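Local structure of ABC transporter, periplasmic substrate-binding protein (Vibrio cholerae O1 biovar eltor, 1TWY) at residues A[63-68]-A[82-87]. The protein probably serves as the periplasmic receptor of an ABC transporter, binding phosphate for uptake into the cell. Sequence-based numbering, arbitrary orientation.
With PO4 (phosphate ion), chain I.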
loop_
_atom_site.group_PDB
_atom_site.type_symbol
_atom_site.label_atom_id
_atom_site.label_comp_id
_atom_site.label_asym_id
_atom_site.label_seq_id
_atom_site.Cartn_x
_atom_site.Cartn_y
_atom_site.Cartn_z
ATOM N N VAL A 63 3.378 0.686 -13.969
ATOM C CA VAL A 63 4.676 1.391 -14.087
ATOM C C VAL A 63 5.050 2.200 -12.874
ATOM O O VAL A 63 6.045 2.992 -12.948
ATOM C CB VAL A 63 4.677 2.331 -15.288
ATOM C CG1 VAL A 63 4.718 1.489 -16.552
ATOM C CG2 VAL A 63 3.445 3.257 -15.311
ATOM N N GLY A 64 4.268 2.107 -11.803
ATOM C CA GLY A 64 4.493 2.856 -10.610
ATOM C C GLY A 64 3.714 4.177 -10.588
ATOM O O GLY A 64 3.421 4.678 -11.671
ATOM N N SER A 65 3.389 4.673 -9.389
ATOM C CA SER A 65 2.443 5.805 -9.177
ATOM C C SER A 65 2.978 7.049 -9.922
ATOM O O SER A 65 2.320 7.704 -10.621
ATOM C CB SER A 65 2.308 6.087 -7.734
ATOM O OG SER A 65 1.612 5.014 -7.038
ATOM N N THR A 66 4.254 7.298 -9.779
ATOM C CA THR A 66 4.846 8.482 -10.361
ATOM C C THR A 66 4.843 8.522 -11.914
ATOM O O THR A 66 4.431 9.541 -12.459
ATOM C CB THR A 66 6.279 8.592 -9.760
ATOM O OG1 THR A 66 6.267 8.778 -8.352
ATOM C CG2 THR A 66 7.096 9.802 -10.348
ATOM N N ALA A 67 5.191 7.410 -12.602
ATOM C CA ALA A 67 5.163 7.324 -14.054
ATOM C C ALA A 67 3.719 7.441 -14.502
ATOM O O ALA A 67 3.431 8.011 -15.509
ATOM C CB ALA A 67 5.813 6.051 -14.517
ATOM N N GLY A 68 2.794 6.828 -13.739
ATOM C CA GLY A 68 1.407 6.942 -14.082
ATOM C C GLY A 68 0.917 8.388 -14.146
ATOM O O GLY A 68 0.231 8.676 -15.131
ATOM N N THR A 82 -2.710 5.548 -8.455
ATOM C CA THR A 82 -1.619 5.719 -7.500
ATOM C C THR A 82 -1.945 4.963 -6.246
ATOM O O THR A 82 -3.054 4.703 -5.932
ATOM C CB THR A 82 -1.319 7.189 -7.107
ATOM O OG1 THR A 82 -2.372 7.748 -6.285
ATOM C CG2 THR A 82 -1.126 8.080 -8.323
ATOM N N SER A 83 -0.900 4.614 -5.484
ATOM C CA SER A 83 -1.023 4.099 -4.153
ATOM C C SER A 83 -0.576 5.033 -3.033
ATOM O O SER A 83 -0.158 4.610 -1.921
ATOM C CB SER A 83 -0.299 2.770 -4.137
ATOM O OG SER A 83 1.084 3.023 -4.507
ATOM N N ARG A 84 -0.634 6.318 -3.294
ATOM C CA ARG A 84 -0.252 7.394 -2.388
ATOM C C ARG A 84 -0.967 8.628 -2.779
ATOM O O ARG A 84 -1.450 8.740 -3.912
ATOM C CB ARG A 84 1.226 7.696 -2.434
ATOM C CG ARG A 84 1.689 8.081 -3.810
ATOM C CD ARG A 84 3.140 8.509 -3.811
ATOM N NE ARG A 84 3.688 8.835 -5.130
ATOM C CZ ARG A 84 3.534 10.011 -5.738
ATOM N NH1 ARG A 84 2.743 10.920 -5.229
ATOM N NH2 ARG A 84 4.105 10.237 -6.933
ATOM N N TYR A 85 -1.150 9.543 -1.835
ATOM C CA TYR A 85 -1.679 10.851 -2.168
ATOM C C TYR A 85 -0.648 11.613 -3.028
ATOM O O TYR A 85 0.554 11.313 -3.050
ATOM C CB TYR A 85 -2.043 11.618 -0.888
ATOM C CG TYR A 85 -3.161 10.973 -0.113
ATOM C CD1 TYR A 85 -4.450 11.063 -0.551
ATOM C CD2 TYR A 85 -2.953 10.327 1.161
ATOM C CE1 TYR A 85 -5.446 10.506 0.138
ATOM C CE2 TYR A 85 -4.025 9.764 1.812
ATOM C CZ TYR A 85 -5.260 9.833 1.254
ATOM O OH TYR A 85 -6.405 9.288 1.860
ATOM N N LEU A 86 -1.172 12.572 -3.762
ATOM C CA LEU A 86 -0.387 13.405 -4.670
ATOM C C LEU A 86 0.266 14.490 -3.790
ATOM O O LEU A 86 -0.256 14.885 -2.724
ATOM C CB LEU A 86 -1.316 14.054 -5.685
ATOM C CG LEU A 86 -1.323 13.477 -7.101
ATOM C CD1 LEU A 86 -1.670 12.096 -7.043
ATOM C CD2 LEU A 86 -2.315 14.299 -7.975
ATOM N N THR A 87 1.417 14.933 -4.233
ATOM C CA THR A 87 2.079 16.104 -3.602
ATOM C C THR A 87 1.435 17.418 -4.078
ATOM O O THR A 87 0.595 17.490 -5.024
ATOM C CB THR A 87 3.615 16.077 -3.908
ATOM O OG1 THR A 87 3.861 16.151 -5.318
ATOM C CG2 THR A 87 4.214 14.708 -3.485
HETATM P P PO4 I . 3.455 1.595 -6.722
HETATM O O1 PO4 I . 2.132 1.100 -6.114
HETATM O O2 PO4 I . 4.633 1.304 -5.632
HETATM O O3 PO4 I . 3.818 0.852 -8.062
HETATM O O4 PO4 I . 3.557 3.088 -6.947
HETATM O O HOH W 1 5.706 7.039 -6.010
#
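Ser65 and Ser83 meet at a bound phosphate ion, at the N-terminal end of helix 65-73 in a periplasmic binding protein fold. Ser65 OG donates to PO4 O4 at 2.7 Å. Ser65 OG in turn accepts from Ser83 N at 3.0 Å, and that bond is nearly straight (166°). The hydroxyl thus ties the ligand to the loop that follows strand 79-82. Ser65 N also donates to PO4 O4, so one phosphate oxygen is gripped by the amide and hydroxyl of a single residue. Ser65 OG lies beside its own backbone N (chi1 -69°), which lets both groups face the ion. Ser83 OG holds a second oxygen, PO4 O1, at 2.7 Å. Ser35, Thr36 and Ser37 add further hydroxyl bonds, consistent with a phosphate receptor. The helix end probably favours the anion as well. Gly64 takes the N-cap position, and its CA packs 3.3 Å from PO4 O3. Ser65 CB packs against Thr82 CB at 3.8 Å.

Farther out, the extended Arg84 chain brings its guanidinium to Thr66. A water bridges Arg84 NE and Thr66 OG1. Arg84 NH1 is held by a salt bridge to Glu90 and by Tyr85 O. Thr82 OG1 donates to Arg84 O, a side-chain bond within the loop. Arg84 NH2 donates to Thr66 OG1 at 3.0 Å, with the hydroxyl oxygen only 9° out of the guanidinium plane.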